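Local coordinates for protein addiction module toxin RelE (Helicobacter pylori, PDB 4LTT) that probably acts as an RNA-cleaving toxin of a type II toxin-antitoxin pair, in the YafQ branch of the RelE family, and can bind copper, at residues K54-C59 and I77-G82; K12-L17 and F22-L27; E38-D41 and Q45-A48. One frame throughout, in Å; residues are numbered along the deposited sequence.

Contact 1: residues K54-C59 and I77-G82; sequences KPFREC and ILLRLG
Apolar contact between Phe56 and the pair Leu79 and Ile77 is all that joins the two segments directly. The methyl CD2 of Leu79 comes down over one face of the Phe56 ring, 4.0 Å from its centroid and 18° off the ring normal, a CH-pi contact displaced from the centre toward the rim carrying CD1 and CE1. Its shortest approach is Phe56 CE1 to Leu79 CD2, 3.8 Å, and Leu79 CB lies 3.9 Å from the same CE1, so the root of the leucine as well as one branch follows that rim. The two side chains cross at about a right angle. Phe56 CG stands anti to its carbonyl carbon (chi1 -73°), while Leu79 CG lies opposite its own backbone N (chi1 -171°), which carries CD2 across to the aromatic face. Ile77 adds a looser touch at the ring edge, near the ring plane, with its CG2 4.5 Å from Phe56 CE1.

In the mixed sheet the strands 57-60 and 75-82 are separated by strand 65-72, antiparallel to both, so the contact spans one strand over a face of the sheet. Phe56 enters from just before strand 57-60 and also rests on Val68 and Leu70 of the intervening strand. Leu79 and Arg80 both face Val68, forming a classic beta bulge in strand 75-82.

The polar links run to other parts of the fold. Arg80 NE makes a salt bridge with Asp13 of helix 8-19, and Leu79 O accepts a hydrogen bond from Ser9 OG. On strand 57-60, Arg57 NE is hydrogen-bonded to Tyr69 OH. Glu58, beside it, is a copper ligand in another structure of this protein.

Contact 2: residues K12-L17 and F22-L27; sequences KDFDKL and FDDSVL
The Phe14 ring meets Asp24 and Leu27 along its rim: Asp24 OD2 lies in the ring plane, 3.5 Å from Phe14 CZ, and Leu27 CD2 stands near that plane, 4.1 Å from Phe14 CE1. The carboxylate plane is turned 41° from the ring; lying in plane at the edge, the oxygen faces the weakly positive ring hydrogens, probably a mildly favourable contact. The aliphatic root of Asp24 joins in, its CB 3.8 Å from Phe14 CE1. Phe22 turns its ring edge toward Phe14 CE1, with CE2 4.2 Å away, and carries the backbone N of Asp24 over one face, 4.0 Å above the plane and toward the rim. Phe14 CG lies anti to the backbone N (chi1 178°), which sends the ring out from its helix to these partners.

Helices 8-19 and 25-35 are consecutive, and the short turn between them is closed by Phe22 N donating to Leu17 O (3.0 Å, 163° at the hydrogen). Directly beside this bond, Leu17 CB packs on Phe22 CB at 3.6 Å. Asp23 OD1 accepts from Ser25 N in an Asx turn at the start of helix 25-35, while Leu81 of strand 75-82 touches Phe14, Leu17, Phe22 and Leu27 alike.

Contact 3: residues E38-D41 and Q45-A48; sequences EPLD and QDHA
A water-bridged surface contact joins Leu40 and Asp41, in the loop after helix 25-35, to Asp46 at the entry to the edge strand 47-48. Two waters span the gap. One accepts from Leu40 N at 3.0 Å and donates to Asp46 OD2 at 2.7 Å; the other accepts from Asp46 N and donates to Asp41 O, each leg 2.9 Å. Backbone polar groups of both segments are thus satisfied through solvent, and where the waters sit the two segments are bridged rather than directly bonded.

Direct touching falls to Leu40 and Asp46, whose side chains cross at about a right angle. The CD1 branch of Leu40 lies against the carboxylate, 3.8 Å from both Asp46 CG and Asp46 OD1, and 3.9 Å from Asp46 CB. Asp46 CG is placed anti to its backbone N (chi1 -173°), which directs the carboxylate beside Leu40 and within reach of its other partners: OD1 accepts from Tyr69 OH, and OD2 pairs with Arg57 as well as with the water. Such a network should fix the rotation of the carboxylate and favour its charged form.

Within 45-48, His47 ND1 donates to Gln45 O at 2.7 Å, with the oxygen in the imidazole plane. Beneath the loop Leu40 packs on Val30, Thr33 and Leu34 of helix 25-35, while Asp46 touches Cys59 and His47 pairs through its backbone with Glu58 of strand 57-60.

From the N terminus, strand 3-6 is followed by helix 8-19, which carries the first half of contact 2; the contact closes the short turn to helix 25-35. That helix runs on to the loop 38-41, and contact 3 closes the three-residue connection to 45-48 before strand 47-48 begins. Contact 1 comes last, spanning the hairpin strand 65-72 between 54-59 and 77-82. The three loops follow in series, without nesting or crossing. Contact 1 touches both others: Arg80 and Leu81 meet Asp13, Leu17 and Leu27 of contact 2, and Arg57 and Glu58 meet Asp46 and His47 of contact 3. Contacts 2 and 3 do not touch, but helix 25-35 runs from one to the other.

Contact 1: residues K54-C59 and I77-G82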
ATOM      1  N   LYS A  54       2.621   9.284 -10.190  1.00  9.77           N
ATOM      2  CA  LYS A  54       3.436  10.119  -9.329  1.00 10.71           C
ATOM      3  C   LYS A  54       2.542  11.020  -8.488  1.00 11.23           C
ATOM      4  O   LYS A  54       1.495  11.493  -9.009  1.00 12.31           O
ATOM      5  CB  LYS A  54       4.425  11.015 -10.117  1.00 10.93           C
ATOM      6  CG  LYS A  54       5.489  10.210 -10.853  1.00 12.06           C
ATOM      7  CD  LYS A  54       6.546  11.189 -11.371  1.00 15.39           C
ATOM      8  CE  LYS A  54       7.725  10.538 -11.947  1.00 18.43           C
ATOM      9  NZ  LYS A  54       8.795  11.607 -11.972  1.00 20.48           N
ATOM     10  N   PRO A  55       2.894  11.289  -7.226  1.00 10.08           N
ATOM     11  CA  PRO A  55       4.092  10.952  -6.541  1.00  9.01           C
ATOM     12  C   PRO A  55       4.008   9.650  -5.665  1.00  7.62           C
ATOM     13  O   PRO A  55       4.788   9.426  -4.801  1.00  7.52           O
ATOM     14  CB  PRO A  55       4.314  12.183  -5.610  1.00 10.70           C
ATOM     15  CG  PRO A  55       2.872  12.511  -5.221  1.00 11.43           C
ATOM     16  CD  PRO A  55       2.084  12.293  -6.468  1.00 11.15           C
ATOM     17  N   PHE A  56       3.018   8.777  -5.952  1.00  7.16           N
ATOM     18  CA  PHE A  56       2.813   7.611  -5.126  1.00  6.28           C
ATOM     19  C   PHE A  56       3.939   6.620  -5.238  1.00  5.89           C
ATOM     20  O   PHE A  56       4.678   6.585  -6.242  1.00  6.71           O
ATOM     21  CB  PHE A  56       1.434   6.975  -5.434  1.00  6.95           C
ATOM     22  CG  PHE A  56       0.302   7.818  -4.863  1.00  8.27           C
ATOM     23  CD1 PHE A  56      -0.279   7.496  -3.625  1.00  8.34           C
ATOM     24  CD2 PHE A  56      -0.127   8.964  -5.477  1.00  9.88           C
ATOM     25  CE1 PHE A  56      -1.312   8.279  -3.078  1.00  9.34           C
ATOM     26  CE2 PHE A  56      -1.166   9.765  -4.915  1.00  9.67           C
ATOM     27  CZ  PHE A  56      -1.703   9.418  -3.695  1.00  9.84           C
ATOM     28  N   ARG A  57       4.028   5.769  -4.247  1.00  5.87           N
ATOM     29  CA  ARG A  57       4.985   4.646  -4.192  1.00  6.50           C
ATOM     30  C   ARG A  57       4.205   3.348  -4.121  1.00  6.39           C
ATOM     31  O   ARG A  57       3.001   3.309  -3.792  1.00  6.80           O
ATOM     32  CB  ARG A  57       5.881   4.775  -2.936  1.00  6.63           C
ATOM     33  CG  ARG A  57       6.757   6.050  -2.966  1.00  7.59           C
ATOM     34  CD  ARG A  57       7.708   6.111  -1.734  1.00  8.85           C
ATOM     35  NE  ARG A  57       8.681   5.053  -1.732  1.00  8.23           N
ATOM     36  CZ  ARG A  57       9.794   5.025  -2.439  1.00  7.86           C
ATOM     37  NH1 ARG A  57      10.093   6.053  -3.244  1.00  7.60           N
ATOM     38  NH2 ARG A  57      10.541   3.940  -2.425  1.00  8.06           N
ATOM     39  N   GLU A  58       4.919   2.257  -4.332  1.00  6.83           N
ATOM     40  CA  GLU A  58       4.302   0.911  -4.361  1.00  7.45           C
ATOM     41  C   GLU A  58       5.273  -0.066  -3.629  1.00  6.81           C
ATOM     42  O   GLU A  58       6.487   0.001  -3.866  1.00  6.77           O
ATOM     43  CB  GLU A  58       4.188   0.423  -5.833  1.00  8.97           C
ATOM     44  CG  GLU A  58       3.507  -0.957  -5.957  1.00 11.26           C
ATOM     45  CD  GLU A  58       3.848  -1.596  -7.306  1.00 12.18           C
ATOM     46  OE1 GLU A  58       3.154  -1.241  -8.260  1.00 16.70           O
ATOM     47  OE2 GLU A  58       4.786  -2.389  -7.459  1.00 15.32           O
ATOM     48  N   CYS A  59       4.691  -0.942  -2.795  1.00  6.96           N
ATOM     49  CA  CYS A  59       5.467  -2.051  -2.275  1.00  7.14           C
ATOM     50  C   CYS A  59       4.610  -3.302  -2.445  1.00  7.38           C
ATOM     51  O   CYS A  59       3.395  -3.253  -2.704  1.00  7.66           O
ATOM     52  CB  CYS A  59       5.934  -1.820  -0.853  1.00  6.70           C
ATOM     53  SG  CYS A  59       4.640  -1.694   0.357  1.00  7.85           S
ATOM     54  N   ILE A  77      -0.558   8.176   3.559  1.00  5.86           N
ATOM     55  CA  ILE A  77      -1.801   7.955   2.815  1.00  5.95           C
ATOM     56  C   ILE A  77      -1.768   6.570   2.236  1.00  5.53           C
ATOM     57  O   ILE A  77      -0.875   6.266   1.431  1.00  6.23           O
ATOM     58  CB  ILE A  77      -1.954   9.018   1.716  1.00  7.11           C
ATOM     59  CG1 ILE A  77      -2.026  10.439   2.273  1.00  8.50           C
ATOM     60  CG2 ILE A  77      -3.243   8.739   0.926  1.00  7.67           C
ATOM     61  CD1 ILE A  77      -1.698  11.498   1.207  1.00 11.81           C
ATOM     62  N   LEU A  78      -2.760   5.753   2.554  1.00  5.40           N
ATOM     63  CA  LEU A  78      -2.908   4.462   1.932  1.00  5.70           C
ATOM     64  C   LEU A  78      -3.983   4.508   0.898  1.00  5.61           C
ATOM     65  O   LEU A  78      -5.112   4.873   1.201  1.00  6.49           O
ATOM     66  CB  LEU A  78      -3.237   3.393   2.981  1.00  6.84           C
ATOM     67  CG  LEU A  78      -2.220   3.312   4.153  1.00  7.29           C
ATOM     68  CD1 LEU A  78      -2.477   2.039   4.946  1.00  9.73           C
ATOM     69  CD2 LEU A  78      -0.758   3.241   3.634  1.00  8.25           C
ATOM     70  N   LEU A  79      -3.581   4.298  -0.365  1.00  5.91           N
ATOM     71  CA  LEU A  79      -4.445   4.493  -1.514  1.00  5.87           C
ATOM     72  C   LEU A  79      -5.127   3.223  -2.027  1.00  6.59           C
ATOM     73  O   LEU A  79      -6.350   3.219  -2.256  1.00  7.77           O
ATOM     74  CB  LEU A  79      -3.656   5.174  -2.634  1.00  7.07           C
ATOM     75  CG  LEU A  79      -4.517   5.621  -3.814  1.00  8.09           C
ATOM     76  CD1 LEU A  79      -5.293   6.812  -3.355  1.00 11.59           C
ATOM     77  CD2 LEU A  79      -3.664   5.990  -5.049  1.00 10.16           C
ATOM     78  N   ARG A  80      -4.356   2.180  -2.305  1.00  6.54           N
ATOM     79  CA  ARG A  80      -4.921   0.972  -2.889  1.00  6.66           C
ATOM     80  C   ARG A  80      -4.189  -0.179  -2.272  1.00  6.79           C
ATOM     81  O   ARG A  80      -3.031  -0.095  -1.842  1.00  6.12           O
ATOM     82  CB  ARG A  80      -4.639   0.853  -4.436  1.00  7.88           C
ATOM     83  CG  ARG A  80      -5.294   1.867  -5.345  1.00  9.94           C
ATOM     84  CD  ARG A  80      -6.785   1.834  -5.216  1.00 10.50           C
ATOM     85  NE  ARG A  80      -7.388   0.520  -5.492  1.00 12.05           N
ATOM     86  CZ  ARG A  80      -7.859   0.048  -6.641  1.00 11.46           C
ATOM     87  NH1 ARG A  80      -7.811   0.796  -7.749  1.00 14.37           N
ATOM     88  NH2 ARG A  80      -8.503  -1.117  -6.668  1.00 13.49           N
ATOM     89  N   LEU A  81      -4.847  -1.351  -2.297  1.00  6.86           N
ATOM     90  CA  LEU A  81      -4.250  -2.596  -1.849  1.00  6.72           C
ATOM     91  C   LEU A  81      -4.839  -3.691  -2.706  1.00  7.46           C
ATOM     92  O   LEU A  81      -6.031  -4.023  -2.593  1.00  8.79           O
ATOM     93  CB  LEU A  81      -4.635  -2.816  -0.394  1.00  6.79           C
ATOM     94  CG  LEU A  81      -3.999  -4.090   0.258  1.00  6.01           C
ATOM     95  CD1 LEU A  81      -2.482  -3.925   0.483  1.00  7.61           C
ATOM     96  CD2 LEU A  81      -4.716  -4.394   1.606  1.00  7.39           C
ATOM     97  N   GLY A  82      -4.070  -4.264  -3.591  1.00  7.11           N
ATOM     98  CA  GLY A  82      -4.674  -5.304  -4.476  1.00  7.36           C
ATOM     99  C   GLY A  82      -3.702  -5.709  -5.556  1.00  6.54           C
ATOM    100  O   GLY A  82      -2.511  -5.425  -5.509  1.00  7.43           O
TER

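Contact 2: residues K12-L17 and F22-L27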
ATOM      1  N   LYS A  12     -12.104  -0.179   0.852  1.00  8.01           N
ATOM      2  CA  LYS A  12     -12.881  -1.131   0.061  1.00  9.65           C
ATOM      3  C   LYS A  12     -11.962  -2.263  -0.367  1.00  8.90           C
ATOM      4  O   LYS A  12     -12.370  -3.443  -0.327  1.00  8.94           O
ATOM      5  CB  LYS A  12     -13.399  -0.401  -1.188  1.00 13.25           C
ATOM      6  CG  LYS A  12     -14.558   0.595  -0.903  1.00 16.16           C
ATOM      7  CD  LYS A  12     -15.242   0.951  -2.246  1.00 21.00           C
ATOM      8  CE  LYS A  12     -16.173   2.212  -2.252  1.00 21.81           C
ATOM      9  NZ  LYS A  12     -17.256   2.313  -1.242  1.00 27.85           N
ATOM     10  N   ASP A  13     -10.762  -1.964  -0.835  1.00  7.57           N
ATOM     11  CA  ASP A  13      -9.835  -3.034  -1.261  1.00  7.02           C
ATOM     12  C   ASP A  13      -9.529  -3.959  -0.116  1.00  6.81           C
ATOM     13  O   ASP A  13      -9.438  -5.199  -0.258  1.00  7.78           O
ATOM     14  CB  ASP A  13      -8.512  -2.354  -1.622  1.00  7.80           C
ATOM     15  CG  ASP A  13      -8.502  -1.698  -2.954  1.00  8.92           C
ATOM     16  OD1 ASP A  13      -9.404  -1.863  -3.845  1.00 10.56           O
ATOM     17  OD2 ASP A  13      -7.491  -0.989  -3.269  1.00 10.05           O
ATOM     18  N   PHE A  14      -9.267  -3.435   1.073  1.00  7.43           N
ATOM     19  CA  PHE A  14      -8.892  -4.221   2.230  1.00  7.65           C
ATOM     20  C   PHE A  14     -10.057  -5.154   2.633  1.00  7.33           C
ATOM     21  O   PHE A  14      -9.854  -6.333   2.872  1.00  7.98           O
ATOM     22  CB  PHE A  14      -8.545  -3.292   3.390  1.00  7.45           C
ATOM     23  CG  PHE A  14      -8.188  -4.028   4.659  1.00  8.97           C
ATOM     24  CD1 PHE A  14      -6.890  -4.412   4.902  1.00  9.70           C
ATOM     25  CD2 PHE A  14      -9.165  -4.352   5.604  1.00 11.05           C
ATOM     26  CE1 PHE A  14      -6.545  -5.164   6.044  1.00 10.82           C
ATOM     27  CE2 PHE A  14      -8.837  -5.060   6.746  1.00 13.41           C
ATOM     28  CZ  PHE A  14      -7.500  -5.456   6.969  1.00 12.94           C
ATOM     29  N   ASP A  15     -11.273  -4.625   2.604  1.00  7.85           N
ATOM     30  CA  ASP A  15     -12.458  -5.418   3.018  1.00  8.51           C
ATOM     31  C   ASP A  15     -12.649  -6.564   2.022  1.00  8.71           C
ATOM     32  O   ASP A  15     -12.940  -7.699   2.446  1.00  8.86           O
ATOM     33  CB  ASP A  15     -13.668  -4.529   2.993  1.00 10.99           C
ATOM     34  CG  ASP A  15     -13.687  -3.525   4.166  1.00 13.21           C
ATOM     35  OD1 ASP A  15     -12.830  -3.536   5.038  1.00 14.44           O
ATOM     36  OD2 ASP A  15     -14.625  -2.686   4.162  1.00 16.04           O
ATOM     37  N   LYS A  16     -12.455  -6.324   0.746  1.00  9.79           N
ATOM     38  CA  LYS A  16     -12.516  -7.353  -0.297  1.00  9.57           C
ATOM     39  C   LYS A  16     -11.450  -8.396  -0.057  1.00  9.26           C
ATOM     40  O   LYS A  16     -11.728  -9.623  -0.104  1.00  9.18           O
ATOM     41  CB  LYS A  16     -12.263  -6.717  -1.685  1.00 12.14           C
ATOM     42  CG  LYS A  16     -12.147  -7.698  -2.872  1.00 14.25           C
ATOM     43  CD  LYS A  16     -11.548  -7.045  -4.123  1.00 17.43           C
ATOM     44  CE  LYS A  16     -11.321  -8.101  -5.211  1.00 22.53           C
ATOM     45  NZ  LYS A  16     -11.154  -7.480  -6.550  1.00 28.28           N
ATOM     46  N   LEU A  17     -10.219  -7.979   0.227  1.00  7.54           N
ATOM     47  CA  LEU A  17      -9.160  -8.968   0.522  1.00  7.98           C
ATOM     48  C   LEU A  17      -9.492  -9.813   1.716  1.00  8.15           C
ATOM     49  O   LEU A  17      -9.206 -11.032   1.694  1.00  7.59           O
ATOM     50  CB  LEU A  17      -7.805  -8.263   0.658  1.00  8.00           C
ATOM     51  CG  LEU A  17      -7.042  -8.097  -0.665  1.00  9.23           C
ATOM     52  CD1 LEU A  17      -6.041  -6.970  -0.565  1.00  8.90           C
ATOM     53  CD2 LEU A  17      -6.407  -9.370  -1.086  1.00 11.66           C
ATOM     54  N   PHE A  22      -7.294 -12.878   3.080  1.00  9.01           N
ATOM     55  CA  PHE A  22      -6.013 -12.144   3.327  1.00  8.00           C
ATOM     56  C   PHE A  22      -5.707 -12.058   4.819  1.00  7.68           C
ATOM     57  O   PHE A  22      -6.586 -11.764   5.638  1.00  8.39           O
ATOM     58  CB  PHE A  22      -6.241 -10.761   2.785  1.00  8.55           C
ATOM     59  CG  PHE A  22      -5.050  -9.807   2.953  1.00  7.76           C
ATOM     60  CD1 PHE A  22      -3.867 -10.085   2.309  1.00  8.99           C
ATOM     61  CD2 PHE A  22      -5.142  -8.688   3.742  1.00  8.62           C
ATOM     62  CE1 PHE A  22      -2.786  -9.193   2.413  1.00  8.67           C
ATOM     63  CE2 PHE A  22      -4.078  -7.811   3.837  1.00  7.77           C
ATOM     64  CZ  PHE A  22      -2.938  -8.045   3.162  1.00  8.86           C
ATOM     65  N   ASP A  23      -4.442 -12.340   5.116  1.00  8.06           N
ATOM     66  CA  ASP A  23      -3.864 -12.191   6.434  1.00  8.62           C
ATOM     67  C   ASP A  23      -3.101 -10.842   6.472  1.00  8.89           C
ATOM     68  O   ASP A  23      -2.119 -10.729   5.742  1.00  9.95           O
ATOM     69  CB  ASP A  23      -2.943 -13.394   6.699  1.00 10.48           C
ATOM     70  CG  ASP A  23      -2.238 -13.333   8.040  1.00 14.89           C
ATOM     71  OD1 ASP A  23      -2.036 -12.302   8.638  1.00 14.86           O
ATOM     72  OD2 ASP A  23      -1.733 -14.415   8.514  1.00 22.24           O
ATOM     73  N   ASP A  24      -3.501  -9.905   7.282  1.00  7.96           N
ATOM     74  CA  ASP A  24      -2.901  -8.579   7.279  1.00  8.24           C
ATOM     75  C   ASP A  24      -1.712  -8.393   8.185  1.00  8.50           C
ATOM     76  O   ASP A  24      -1.266  -7.254   8.411  1.00  8.10           O
ATOM     77  CB  ASP A  24      -4.005  -7.544   7.586  1.00 10.34           C
ATOM     78  CG  ASP A  24      -4.495  -7.585   8.996  1.00 10.55           C
ATOM     79  OD1 ASP A  24      -4.093  -8.513   9.738  1.00 11.84           O
ATOM     80  OD2 ASP A  24      -5.268  -6.679   9.377  1.00 12.92           O
ATOM     81  N   SER A  25      -1.101  -9.471   8.682  1.00  7.85           N
ATOM     82  CA  SER A  25      -0.031  -9.296   9.654  1.00  8.97           C
ATOM     83  C   SER A  25       1.189  -8.616   9.061  1.00  7.94           C
ATOM     84  O   SER A  25       1.754  -7.685   9.669  1.00  8.00           O
ATOM     85  CB  SER A  25       0.258 -10.581  10.343  1.00 10.86           C
ATOM     86  OG  SER A  25       0.854 -11.437   9.506  1.00 16.50           O
ATOM     87  N   VAL A  26       1.626  -9.040   7.881  1.00  7.30           N
ATOM     88  CA  VAL A  26       2.731  -8.406   7.257  1.00  7.62           C
ATOM     89  C   VAL A  26       2.387  -6.951   6.869  1.00  7.14           C
ATOM     90  O   VAL A  26       3.224  -6.027   7.057  1.00  7.97           O
ATOM     91  CB  VAL A  26       3.241  -9.210   6.019  1.00  9.25           C
ATOM     92  CG1 VAL A  26       4.320  -8.446   5.281  1.00 11.08           C
ATOM     93  CG2 VAL A  26       3.775 -10.541   6.543  1.00 12.69           C
ATOM     94  N   LEU A  27       1.212  -6.743   6.319  1.00  7.18           N
ATOM     95  CA  LEU A  27       0.756  -5.409   6.018  1.00  6.72           C
ATOM     96  C   LEU A  27       0.906  -4.476   7.231  1.00  6.51           C
ATOM     97  O   LEU A  27       1.343  -3.317   7.103  1.00  6.47           O
ATOM     98  CB  LEU A  27      -0.672  -5.361   5.506  1.00  6.85           C
ATOM     99  CG  LEU A  27      -1.285  -4.004   5.259  1.00  6.26           C
ATOM    100  CD1 LEU A  27      -0.551  -3.255   4.141  1.00  7.32           C
ATOM    101  CD2 LEU A  27      -2.737  -4.188   4.902  1.00  8.93           C
TER

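Contact 3: residues E38-D41 and Q45-A48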
ATOM      1  N   GLU A  38      11.033   4.547   8.000  1.00  8.42           N
ATOM      2  CA  GLU A  38      12.110   3.618   7.927  1.00  9.05           C
ATOM      3  C   GLU A  38      11.996   2.806   6.621  1.00 10.14           C
ATOM      4  O   GLU A  38      10.917   2.617   6.084  1.00  9.86           O
ATOM      5  CB  GLU A  38      12.107   2.663   9.114  1.00 10.30           C
ATOM      6  CG  GLU A  38      12.387   3.417  10.435  1.00  9.99           C
ATOM      7  CD  GLU A  38      12.191   2.574  11.691  1.00 13.62           C
ATOM      8  OE1 GLU A  38      11.668   1.489  11.609  1.00 16.15           O
ATOM      9  OE2 GLU A  38      12.510   3.116  12.724  1.00 16.52           O
ATOM     10  N   PRO A  39      13.162   2.338   6.112  1.00 10.00           N
ATOM     11  CA  PRO A  39      13.157   1.633   4.762  1.00 10.80           C
ATOM     12  C   PRO A  39      12.584   0.244   4.882  1.00 10.77           C
ATOM     13  O   PRO A  39      12.724  -0.460   5.899  1.00 12.26           O
ATOM     14  CB  PRO A  39      14.635   1.642   4.374  1.00 12.76           C
ATOM     15  CG  PRO A  39      15.355   1.638   5.685  1.00 12.01           C
ATOM     16  CD  PRO A  39      14.538   2.484   6.629  1.00 11.65           C
ATOM     17  N   LEU A  40      11.928  -0.186   3.815  1.00  9.16           N
ATOM     18  CA  LEU A  40      11.434  -1.542   3.749  1.00  9.96           C
ATOM     19  C   LEU A  40      12.563  -2.504   3.242  1.00 10.82           C
ATOM     20  O   LEU A  40      13.463  -2.127   2.505  1.00 12.89           O
ATOM     21  CB  LEU A  40      10.261  -1.599   2.833  1.00  8.95           C
ATOM     22  CG  LEU A  40       9.021  -0.866   3.310  1.00  9.28           C
ATOM     23  CD1 LEU A  40       7.918  -0.942   2.302  1.00  9.64           C
ATOM     24  CD2 LEU A  40       8.464  -1.501   4.607  1.00 12.57           C
ATOM     25  N   ASP A  41      12.501  -3.741   3.697  1.00 13.23           N
ATOM     26  CA  ASP A  41      13.535  -4.696   3.309  1.00 14.04           C
ATOM     27  C   ASP A  41      13.264  -5.205   1.876  1.00 12.14           C
ATOM     28  O   ASP A  41      12.248  -4.890   1.286  1.00 10.89           O
ATOM     29  CB  ASP A  41      13.631  -5.785   4.301  1.00 16.91           C
ATOM     30  CG  ASP A  41      12.569  -6.710   4.183  1.00 18.96           C
ATOM     31  OD1 ASP A  41      11.800  -6.809   5.141  1.00 23.08           O
ATOM     32  OD2 ASP A  41      12.515  -7.471   3.145  1.00 22.62           O
ATOM     33  N   GLN A  45      10.138  -4.853  -2.443  1.00  7.89           N
ATOM     34  CA  GLN A  45      10.217  -4.165  -3.774  1.00  9.18           C
ATOM     35  C   GLN A  45       9.650  -2.775  -3.741  1.00  7.76           C
ATOM     36  O   GLN A  45       8.987  -2.326  -4.663  1.00  8.11           O
ATOM     37  CB  GLN A  45       9.528  -4.965  -4.851  1.00  9.72           C
ATOM     38  CG  GLN A  45      10.226  -6.334  -5.075  1.00 13.02           C
ATOM     39  CD  GLN A  45       9.496  -7.082  -6.185  1.00 15.30           C
ATOM     40  OE1 GLN A  45       9.298  -6.561  -7.267  1.00 19.43           O
ATOM     41  NE2 GLN A  45       9.048  -8.274  -5.889  1.00 20.00           N
ATOM     42  N   ASP A  46      10.005  -2.048  -2.697  1.00  7.60           N
ATOM     43  CA  ASP A  46       9.445  -0.689  -2.488  1.00  7.15           C
ATOM     44  C   ASP A  46      10.049   0.296  -3.516  1.00  7.06           C
ATOM     45  O   ASP A  46      11.299   0.284  -3.739  1.00  8.10           O
ATOM     46  CB  ASP A  46       9.772  -0.209  -1.060  1.00  7.28           C
ATOM     47  CG  ASP A  46       9.094   1.057  -0.740  1.00  7.53           C
ATOM     48  OD1 ASP A  46       7.889   1.096  -0.868  1.00  8.12           O
ATOM     49  OD2 ASP A  46       9.759   2.048  -0.366  1.00  9.07           O
ATOM     50  N   HIS A  47       9.251   1.083  -4.179  1.00  6.79           N
ATOM     51  CA  HIS A  47       9.749   2.029  -5.168  1.00  7.36           C
ATOM     52  C   HIS A  47       8.776   3.086  -5.498  1.00  7.91           C
ATOM     53  O   HIS A  47       7.585   2.968  -5.175  1.00  7.64           O
ATOM     54  CB  HIS A  47      10.169   1.247  -6.439  1.00  8.21           C
ATOM     55  CG  HIS A  47       9.024   0.557  -7.152  1.00  8.93           C
ATOM     56  ND1 HIS A  47       8.487  -0.623  -6.755  1.00 10.00           N
ATOM     57  CD2 HIS A  47       8.365   0.924  -8.323  1.00  9.88           C
ATOM     58  CE1 HIS A  47       7.529  -1.019  -7.639  1.00 11.67           C
ATOM     59  NE2 HIS A  47       7.412  -0.037  -8.564  1.00 10.45           N
ATOM     60  N   ALA A  48       9.206   4.121  -6.219  1.00  7.74           N
ATOM     61  CA  ALA A  48       8.350   5.161  -6.674  1.00  7.08           C
ATOM     62  C   ALA A  48       7.695   4.784  -7.951  1.00  8.05           C
ATOM     63  O   ALA A  48       8.331   4.227  -8.897  1.00  8.71           O
ATOM     64  CB  ALA A  48       9.177   6.450  -6.831  1.00  8.99           C
TER
HETATM   65  O   HOH W   1      11.791   1.592   1.426  1.00 11.28           O
HETATM   66  O   HOH W   2      11.858  -2.785  -0.646  1.00 10.98           O